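Local structure of type I site-specific restriction-modification system, R (Restriction) subunit (Vibrio vulnificus, 3H1T) at residues Y182-V194 with T209-L222. The protein probably acts as the ATP-driven motor and DNA-cutting subunit of a type I restriction enzyme, here a fragment holding both helicase-like domains. Residues are numbered along the deposited sequence; the frame is centred on the assembly and turned at random.
Sequences YQQIAINRAVQSV and TGKTVVAFQISWKL
Ile187 is a knob in a hole formed by Val214, Gln217, Ile218 and Lys221. Its two branches divide the work. CG1 leaves CB beside the backbone N (chi1 -63°), and from it CD1 reaches Gln217 CB at 3.4 Å. CG2 turns instead to Ile218 and Lys221, lying 3.8 Å from Lys221 CD. Val214 runs antiparallel alongside the Ile187 side chain, its CG1 and CG2 each 4.0 Å from Ala186 CB. Small Ala190 lets Ile218 come in close, with Ile218 CD1 only 3.4 Å from Ala190 CB, a tight fit. These side chains fill the gap between two helices whose axes approach to 9.1 Å and cross at -40°. Val191 meets the bent chain of Lys221 at about a right angle, and Val191 CG2 lies 3.7 Å from Lys221 CE. The amine beyond is held by the carbonyls of Leu167 and Ser169. At the other end, Gln183 lies across Val213. Beside it, Tyr182 OH donates to Thr209 O at 2.8 Å. That oxygen sits at the ring edge, in the ring plane. The tyrosine ring also stacks on Tyr360. The sequence Thr-Gly-Lys-Thr at 209-212, between strand 200-205 and helix 211-224, is the end of a P-loop (Walker A motif), as in superfamily 2 helicases. Helix 182-194 thus packs along the P-loop helix of the first RecA-like domain.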
loop_
_atom_site.group_PDB
_atom_site.type_symbol
_atom_site.label_atom_id
_atom_site.label_comp_id
_atom_site.label_asym_id
_atom_site.label_seq_id
_atom_site.Cartn_x
_atom_site.Cartn_y
_atom_site.Cartn_z
ATOM N N TYR A 182 -2.887 0.877 9.386
ATOM C CA TYR A 182 -3.256 -0.203 8.479
ATOM C C TYR A 182 -2.226 -1.325 8.408
ATOM O O TYR A 182 -2.582 -2.478 8.184
ATOM C CB TYR A 182 -3.554 0.322 7.075
ATOM C CG TYR A 182 -2.414 1.004 6.393
ATOM C CD1 TYR A 182 -2.176 2.359 6.592
ATOM C CD2 TYR A 182 -1.551 0.296 5.554
ATOM C CE1 TYR A 182 -1.104 2.999 5.970
ATOM C CE2 TYR A 182 -0.477 0.922 4.934
ATOM C CZ TYR A 182 -0.257 2.274 5.143
ATOM O OH TYR A 182 0.823 2.885 4.541
ATOM N N GLN A 183 -0.953 -0.996 8.611
ATOM C CA GLN A 183 0.091 -2.024 8.591
ATOM C C GLN A 183 -0.100 -2.933 9.793
ATOM O O GLN A 183 0.149 -4.141 9.735
ATOM C CB GLN A 183 1.471 -1.378 8.638
ATOM C CG GLN A 183 1.759 -0.583 7.387
ATOM C CD GLN A 183 3.030 0.241 7.446
ATOM O OE1 GLN A 183 3.569 0.625 6.408
ATOM N NE2 GLN A 183 3.507 0.530 8.651
ATOM N N GLN A 184 -0.544 -2.336 10.892
ATOM C CA GLN A 184 -0.797 -3.080 12.103
ATOM C C GLN A 184 -1.980 -4.033 11.905
ATOM O O GLN A 184 -1.953 -5.152 12.412
ATOM C CB GLN A 184 -1.068 -2.116 13.254
ATOM C CG GLN A 184 0.169 -1.404 13.768
ATOM C CD GLN A 184 -0.133 -0.494 14.934
ATOM O OE1 GLN A 184 -0.743 -0.924 15.904
ATOM N NE2 GLN A 184 0.297 0.764 14.850
ATOM N N ILE A 185 -3.020 -3.588 11.194
ATOM C CA ILE A 185 -4.180 -4.429 10.927
ATOM C C ILE A 185 -3.678 -5.640 10.165
ATOM O O ILE A 185 -3.931 -6.780 10.535
ATOM C CB ILE A 185 -5.228 -3.729 10.009
ATOM C CG1 ILE A 185 -5.632 -2.377 10.596
ATOM C CG2 ILE A 185 -6.446 -4.612 9.827
ATOM C CD1 ILE A 185 -6.029 -2.454 12.022
ATOM N N ALA A 186 -2.945 -5.367 9.095
ATOM C CA ALA A 186 -2.390 -6.413 8.260
ATOM C C ALA A 186 -1.560 -7.389 9.090
ATOM O O ALA A 186 -1.798 -8.596 9.079
ATOM C CB ALA A 186 -1.534 -5.797 7.170
ATOM N N ILE A 187 -0.592 -6.858 9.822
ATOM C CA ILE A 187 0.273 -7.691 10.633
ATOM C C ILE A 187 -0.452 -8.578 11.633
ATOM O O ILE A 187 -0.188 -9.775 11.699
ATOM C CB ILE A 187 1.312 -6.829 11.390
ATOM C CG1 ILE A 187 2.214 -6.111 10.379
ATOM C CG2 ILE A 187 2.138 -7.707 12.314
ATOM C CD1 ILE A 187 2.983 -4.964 10.968
ATOM N N ASN A 188 -1.363 -8.001 12.407
ATOM C CA ASN A 188 -2.109 -8.746 13.414
ATOM C C ASN A 188 -3.042 -9.821 12.844
ATOM O O ASN A 188 -3.176 -10.899 13.427
ATOM C CB ASN A 188 -2.904 -7.774 14.288
ATOM C CG ASN A 188 -2.012 -6.969 15.229
ATOM O OD1 ASN A 188 -0.787 -6.939 15.088
ATOM N ND2 ASN A 188 -2.634 -6.305 16.193
ATOM N N ARG A 189 -3.685 -9.539 11.713
ATOM C CA ARG A 189 -4.588 -10.523 11.123
ATOM C C ARG A 189 -3.831 -11.686 10.516
ATOM O O ARG A 189 -4.366 -12.790 10.405
ATOM C CB ARG A 189 -5.472 -9.885 10.054
ATOM C CG ARG A 189 -6.384 -8.833 10.621
ATOM C CD ARG A 189 -7.512 -8.513 9.683
ATOM N NE ARG A 189 -8.373 -7.487 10.249
ATOM C CZ ARG A 189 -9.333 -6.871 9.576
ATOM N NH1 ARG A 189 -9.561 -7.185 8.303
ATOM N NH2 ARG A 189 -10.037 -5.920 10.164
ATOM N N ALA A 190 -2.590 -11.428 10.120
ATOM C CA ALA A 190 -1.742 -12.450 9.536
ATOM C C ALA A 190 -1.319 -13.395 10.649
ATOM O O ALA A 190 -1.488 -14.611 10.546
ATOM C CB ALA A 190 -0.523 -11.809 8.897
ATOM N N VAL A 191 -0.782 -12.817 11.720
ATOM C CA VAL A 191 -0.332 -13.576 12.883
ATOM C C VAL A 191 -1.489 -14.359 13.475
ATOM O O VAL A 191 -1.331 -15.498 13.908
ATOM C CB VAL A 191 0.219 -12.629 13.949
ATOM C CG1 VAL A 191 0.574 -13.404 15.215
ATOM C CG2 VAL A 191 1.426 -11.889 13.396
ATOM N N GLN A 192 -2.655 -13.723 13.482
ATOM C CA GLN A 192 -3.888 -14.320 13.999
ATOM C C GLN A 192 -4.263 -15.509 13.115
ATOM O O GLN A 192 -4.569 -16.594 13.605
ATOM C CB GLN A 192 -4.992 -13.261 13.959
ATOM C CG GLN A 192 -6.254 -13.534 14.753
ATOM C CD GLN A 192 -7.258 -12.381 14.643
ATOM O OE1 GLN A 192 -7.045 -11.294 15.189
ATOM N NE2 GLN A 192 -8.352 -12.616 13.915
ATOM N N SER A 193 -4.245 -15.287 11.806
ATOM C CA SER A 193 -4.564 -16.327 10.831
ATOM C C SER A 193 -3.715 -17.578 11.060
ATOM O O SER A 193 -4.230 -18.698 11.104
ATOM C CB SER A 193 -4.312 -15.824 9.406
ATOM O OG SER A 193 -5.268 -14.853 9.022
ATOM N N VAL A 194 -2.409 -17.375 11.188
ATOM C CA VAL A 194 -1.469 -18.460 11.406
ATOM C C VAL A 194 -1.782 -19.193 12.700
ATOM O O VAL A 194 -1.780 -20.418 12.748
ATOM C CB VAL A 194 -0.023 -17.916 11.448
ATOM C CG1 VAL A 194 0.942 -19.012 11.806
ATOM C CG2 VAL A 194 0.331 -17.334 10.097
ATOM N N THR A 209 2.684 1.244 0.019
ATOM C CA THR A 209 2.062 1.408 1.321
ATOM C C THR A 209 2.766 0.674 2.467
ATOM O O THR A 209 2.342 0.779 3.615
ATOM C CB THR A 209 0.558 1.004 1.280
ATOM O OG1 THR A 209 0.404 -0.309 0.719
ATOM C CG2 THR A 209 -0.210 1.981 0.434
ATOM N N GLY A 210 3.828 -0.070 2.167
ATOM C CA GLY A 210 4.567 -0.761 3.212
ATOM C C GLY A 210 4.447 -2.264 3.344
ATOM O O GLY A 210 4.500 -2.793 4.456
ATOM N N LYS A 211 4.314 -2.964 2.227
ATOM C CA LYS A 211 4.191 -4.409 2.262
ATOM C C LYS A 211 5.389 -5.040 2.972
ATOM O O LYS A 211 5.242 -6.031 3.682
ATOM C CB LYS A 211 4.026 -4.956 0.827
ATOM C CG LYS A 211 2.864 -4.321 0.064
ATOM C CD LYS A 211 2.677 -4.941 -1.321
ATOM C CE LYS A 211 2.170 -3.935 -2.359
ATOM N NZ LYS A 211 3.250 -3.573 -3.331
ATOM N N THR A 212 6.567 -4.444 2.808
ATOM C CA THR A 212 7.774 -4.973 3.449
ATOM C C THR A 212 7.785 -4.746 4.956
ATOM O O THR A 212 8.317 -5.577 5.701
ATOM C CB THR A 212 9.050 -4.362 2.843
ATOM O OG1 THR A 212 9.185 -4.785 1.478
ATOM C CG2 THR A 212 10.277 -4.802 3.623
ATOM N N VAL A 213 7.207 -3.635 5.413
ATOM C CA VAL A 213 7.140 -3.342 6.846
ATOM C C VAL A 213 6.292 -4.435 7.507
ATOM O O VAL A 213 6.619 -4.943 8.589
ATOM C CB VAL A 213 6.495 -1.950 7.107
ATOM C CG1 VAL A 213 6.173 -1.782 8.595
ATOM C CG2 VAL A 213 7.436 -0.859 6.669
ATOM N N VAL A 214 5.203 -4.792 6.835
ATOM C CA VAL A 214 4.305 -5.840 7.292
ATOM C C VAL A 214 5.007 -7.203 7.257
ATOM O O VAL A 214 4.989 -7.943 8.232
ATOM C CB VAL A 214 3.047 -5.921 6.399
ATOM C CG1 VAL A 214 2.232 -7.149 6.748
ATOM C CG2 VAL A 214 2.209 -4.666 6.585
ATOM N N ALA A 215 5.645 -7.517 6.132
ATOM C CA ALA A 215 6.360 -8.779 5.983
ATOM C C ALA A 215 7.359 -8.970 7.116
ATOM O O ALA A 215 7.430 -10.052 7.704
ATOM C CB ALA A 215 7.077 -8.813 4.642
ATOM N N PHE A 216 8.107 -7.909 7.426
ATOM C CA PHE A 216 9.107 -7.930 8.495
ATOM C C PHE A 216 8.527 -8.114 9.897
ATOM O O PHE A 216 9.001 -8.954 10.651
ATOM C CB PHE A 216 9.945 -6.645 8.464
ATOM C CG PHE A 216 10.814 -6.451 9.680
ATOM C CD1 PHE A 216 11.952 -7.228 9.864
ATOM C CD2 PHE A 216 10.487 -5.486 10.643
ATOM C CE1 PHE A 216 12.751 -7.052 10.987
ATOM C CE2 PHE A 216 11.284 -5.298 11.770
ATOM C CZ PHE A 216 12.415 -6.083 11.944
ATOM N N GLN A 217 7.495 -7.352 10.246
ATOM C CA GLN A 217 6.919 -7.473 11.588
ATOM C C GLN A 217 6.191 -8.795 11.855
ATOM O O GLN A 217 6.118 -9.243 12.998
ATOM C CB GLN A 217 5.997 -6.282 11.888
ATOM C CG GLN A 217 6.703 -4.914 11.895
ATOM C CD GLN A 217 7.546 -4.645 13.150
ATOM O OE1 GLN A 217 8.057 -3.543 13.335
ATOM N NE2 GLN A 217 7.692 -5.646 14.004
ATOM N N ILE A 218 5.652 -9.427 10.818
ATOM C CA ILE A 218 4.988 -10.710 11.020
ATOM C C ILE A 218 6.099 -11.694 11.405
ATOM O O ILE A 218 5.993 -12.434 12.384
ATOM C CB ILE A 218 4.304 -11.208 9.719
ATOM C CG1 ILE A 218 3.120 -10.294 9.349
ATOM C CG2 ILE A 218 3.808 -12.635 9.908
ATOM C CD1 ILE A 218 2.513 -10.586 7.972
ATOM N N SER A 219 7.176 -11.670 10.621
ATOM C CA SER A 219 8.336 -12.531 10.837
ATOM C C SER A 219 8.915 -12.306 12.225
ATOM O O SER A 219 9.164 -13.256 12.964
ATOM C CB SER A 219 9.421 -12.234 9.802
ATOM O OG SER A 219 8.867 -12.182 8.501
ATOM N N TRP A 220 9.129 -11.048 12.585
ATOM C CA TRP A 220 9.689 -10.755 13.891
ATOM C C TRP A 220 8.772 -11.263 15.008
ATOM O O TRP A 220 9.223 -11.972 15.912
ATOM C CB TRP A 220 9.947 -9.250 14.027
ATOM C CG TRP A 220 10.621 -8.873 15.301
ATOM C CD1 TRP A 220 10.033 -8.343 16.409
ATOM C CD2 TRP A 220 12.019 -8.975 15.598
ATOM N NE1 TRP A 220 10.973 -8.102 17.376
ATOM C CE2 TRP A 220 12.202 -8.481 16.906
ATOM C CE3 TRP A 220 13.133 -9.438 14.886
ATOM C CZ2 TRP A 220 13.460 -8.427 17.522
ATOM C CZ3 TRP A 220 14.388 -9.385 15.498
ATOM C CH2 TRP A 220 14.536 -8.882 16.806
ATOM N N LYS A 221 7.485 -10.933 14.937
ATOM C CA LYS A 221 6.539 -11.373 15.957
ATOM C C LYS A 221 6.605 -12.886 16.178
ATOM O O LYS A 221 6.822 -13.342 17.302
ATOM C CB LYS A 221 5.100 -10.956 15.593
ATOM C CG LYS A 221 4.735 -9.524 15.991
ATOM C CD LYS A 221 3.303 -9.146 15.610
ATOM C CE LYS A 221 2.251 -9.916 16.409
ATOM N NZ LYS A 221 2.169 -9.511 17.835
ATOM N N LEU A 222 6.431 -13.660 15.110
ATOM C CA LEU A 222 6.466 -15.115 15.215
ATOM C C LEU A 222 7.849 -15.680 15.550
ATOM O O LEU A 222 7.952 -16.654 16.294
ATOM C CB LEU A 222 5.963 -15.738 13.917
ATOM C CG LEU A 222 4.485 -15.527 13.590
ATOM C CD1 LEU A 222 4.282 -15.623 12.091
ATOM C CD2 LEU A 222 3.653 -16.550 14.326
#